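Local coordinates for FMN-binding protein (Syntrophomonas wolfei subsp. wolfei, PDB 3IN6) that binds flavin mononucleotide as a flavoprotein and probably takes part in a redox reaction that is not established, at residues Lys69-Ala72 and Asn73-Thr77. Numbering follows the deposited sequence.
Sequences KTYA and NLKET. With FMN (flavin mononucleotide), chain C.
Asn73 N donates to Lys69 O at 2.8 Å, the first of four i to i+4 backbone bonds joining Lys69-Ala72 to Asn73-Glu76. Their short helix, 68-77, packs on an antiparallel sheet, probably as in FMN-binding split-barrel proteins. Its N-terminal end points at the FMN phosphate, so its dipole would probably favour the negative charge. Leu74 N to Thr70 O and Lys75 N to Tyr71 O follow. Glu76 N to Ala72 O is the most bent, with an N-H...O angle of 136°. Thr70 holds one phosphate oxygen twice. Its backbone N donates to O2P of FMN at 3.0 Å, and its hydroxyl OG1 donates to the same O2P at 2.7 Å. The OG1 branch stands beside the backbone N (chi1 -63°), which lets both donors converge on O2P. Asn45 of strand 44-48 also hydrogen-bonds FMN.

One turn on, Asn73 lays a face of its amide over Lys69 O, with CG 3.4 Å from that oxygen. Two waters link this amide to the ammonium of Lys69. One accepts from Asn73 ND2 at 3.1 Å and only weakly from Lys69 NZ. The other accepts from NZ at 2.8 Å and donates weakly to OD1. ND2 also bonds Thr37 OG1.

Tyr71 and Lys75 pair on another side of the helix. Lys75 CG sits over one face of the ring, 4.0 Å from its centroid, in a CH-pi contact. The bent chain then carries CD on past CZ toward the hydroxyl. Asp105 receives both ends, a salt bridge from Lys75 NZ and a hydrogen bond from Tyr71 OH. With an alanine at Tyr71, the Lys75 chain would probably lose its flat support and Asp105 one of its donors. Leu74 packs inward on the sheet, against Leu35 and Leu133. Its CG lies 3.3 Å from Thr70 O.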
loop_
_atom_site.group_PDB
_atom_site.type_symbol
_atom_site.label_atom_id
_atom_site.label_comp_id
_atom_site.label_asym_id
_atom_site.label_seq_id
_atom_site.Cartn_x
_atom_site.Cartn_y
_atom_site.Cartn_z
ATOM N N LYS A 69 -0.597 7.367 12.628
ATOM C CA LYS A 69 -1.340 6.098 12.683
ATOM C C LYS A 69 -0.401 4.936 12.326
ATOM O O LYS A 69 -0.376 3.910 13.010
ATOM C CB LYS A 69 -2.547 6.166 11.750
ATOM C CG LYS A 69 -3.582 5.016 11.794
ATOM C CD LYS A 69 -4.214 4.845 13.166
ATOM C CE LYS A 69 -5.768 4.721 13.113
ATOM N NZ LYS A 69 -6.249 3.711 12.160
ATOM N N THR A 70 0.369 5.115 11.261
ATOM C CA THR A 70 1.402 4.152 10.841
ATOM C C THR A 70 2.315 3.783 12.007
ATOM O O THR A 70 2.578 2.595 12.265
ATOM C CB THR A 70 2.240 4.747 9.701
ATOM O OG1 THR A 70 1.368 4.962 8.588
ATOM C CG2 THR A 70 3.376 3.813 9.268
ATOM N N TYR A 71 2.748 4.804 12.747
ATOM C CA TYR A 71 3.613 4.602 13.905
ATOM C C TYR A 71 2.903 3.852 15.021
ATOM O O TYR A 71 3.467 2.921 15.602
ATOM C CB TYR A 71 4.119 5.953 14.429
ATOM C CG TYR A 71 4.967 5.840 15.659
ATOM C CD1 TYR A 71 6.242 5.284 15.597
ATOM C CD2 TYR A 71 4.513 6.304 16.883
ATOM C CE1 TYR A 71 7.045 5.192 16.730
ATOM C CE2 TYR A 71 5.312 6.211 18.024
ATOM C CZ TYR A 71 6.570 5.660 17.933
ATOM O OH TYR A 71 7.350 5.561 19.052
ATOM N N ALA A 72 1.683 4.284 15.345
ATOM C CA ALA A 72 0.873 3.614 16.376
ATOM C C ALA A 72 0.654 2.138 16.023
ATOM O O ALA A 72 0.704 1.282 16.896
ATOM C CB ALA A 72 -0.473 4.312 16.560
ATOM N N ASN A 73 0.375 1.846 14.755
ATOM C CA ASN A 73 0.215 0.448 14.294
ATOM C C ASN A 73 1.503 -0.373 14.511
ATOM O O ASN A 73 1.491 -1.464 15.140
ATOM C CB ASN A 73 -0.197 0.423 12.833
ATOM C CG ASN A 73 -1.649 0.827 12.630
ATOM O OD1 ASN A 73 -2.438 0.865 13.574
ATOM N ND2 ASN A 73 -2.011 1.102 11.391
ATOM N N LEU A 74 2.627 0.177 14.066
ATOM C CA LEU A 74 3.913 -0.511 14.230
ATOM C C LEU A 74 4.184 -0.838 15.693
ATOM O O LEU A 74 4.670 -1.923 15.991
ATOM C CB LEU A 74 5.055 0.297 13.626
ATOM C CG LEU A 74 4.984 0.391 12.103
ATOM C CD1 LEU A 74 6.001 1.419 11.593
ATOM C CD2 LEU A 74 5.177 -1.012 11.438
ATOM N N LYS A 75 3.818 0.056 16.610
ATOM C CA LYS A 75 4.035 -0.218 18.040
ATOM C C LYS A 75 3.060 -1.253 18.578
ATOM O O LYS A 75 3.350 -1.891 19.579
ATOM C CB LYS A 75 3.945 1.050 18.901
ATOM C CG LYS A 75 4.889 2.185 18.520
ATOM C CD LYS A 75 6.361 1.841 18.618
ATOM C CE LYS A 75 6.822 1.687 20.072
ATOM N NZ LYS A 75 8.288 1.457 20.150
ATOM N N GLU A 76 1.890 -1.406 17.956
ATOM C CA GLU A 76 0.925 -2.430 18.387
ATOM C C GLU A 76 1.261 -3.813 17.858
ATOM O O GLU A 76 1.243 -4.786 18.603
ATOM C CB GLU A 76 -0.509 -2.122 17.926
ATOM C CG GLU A 76 -1.166 -1.063 18.718
ATOM C CD GLU A 76 -2.636 -0.872 18.399
ATOM O OE1 GLU A 76 -3.312 -1.774 17.865
ATOM O OE2 GLU A 76 -3.114 0.225 18.713
ATOM N N THR A 77 1.539 -3.902 16.569
ATOM C CA THR A 77 1.760 -5.193 15.918
ATOM C C THR A 77 3.158 -5.424 15.363
ATOM O O THR A 77 3.539 -6.574 15.138
ATOM C CB THR A 77 0.786 -5.359 14.736
ATOM O OG1 THR A 77 1.078 -4.382 13.716
ATOM C CG2 THR A 77 -0.619 -5.199 15.197
HETATM N N1 FMN C . 6.147 10.758 6.742
HETATM C C2 FMN C . 7.111 10.125 7.506
HETATM O O2 FMN C . 6.968 10.027 8.730
HETATM N N3 FMN C . 8.242 9.601 6.891
HETATM C C4 FMN C . 8.421 9.712 5.520
HETATM O O4 FMN C . 9.448 9.236 5.006
HETATM C C4A FMN C . 7.449 10.370 4.750
HETATM N N5 FMN C . 7.596 10.511 3.374
HETATM C C5A FMN C . 6.635 11.152 2.602
HETATM C C6 FMN C . 6.817 11.261 1.215
HETATM C C7 FMN C . 5.859 11.911 0.433
HETATM C C7M FMN C . 6.079 12.018 -1.046
HETATM C C8 FMN C . 4.705 12.442 1.025
HETATM C C8M FMN C . 3.653 13.133 0.195
HETATM C C9 FMN C . 4.520 12.323 2.409
HETATM C C9A FMN C . 5.488 11.680 3.213
HETATM N N10 FMN C . 5.330 11.540 4.600
HETATM C C10 FMN C . 6.306 10.896 5.366
HETATM C "C1'" FMN C . 4.118 12.107 5.306
HETATM C "C2'" FMN C . 3.046 11.057 5.598
HETATM O "O2'" FMN C . 2.680 10.376 4.417
HETATM C "C3'" FMN C . 1.841 11.747 6.250
HETATM O "O3'" FMN C . 2.207 12.142 7.557
HETATM C "C4'" FMN C . 0.578 10.880 6.295
HETATM O "O4'" FMN C . -0.530 11.672 6.660
HETATM C "C5'" FMN C . 0.691 9.741 7.294
HETATM O "O5'" FMN C . -0.469 8.947 7.227
HETATM P P FMN C . -1.016 8.115 8.503
HETATM O O1P FMN C . -1.580 9.036 9.550
HETATM O O2P FMN C . 0.074 7.277 9.152
HETATM O O3P FMN C . -2.130 7.299 7.938
HETATM O O HOH W 1 -5.089 0.883 11.147
HETATM O O HOH W 2 -5.857 1.432 13.658
#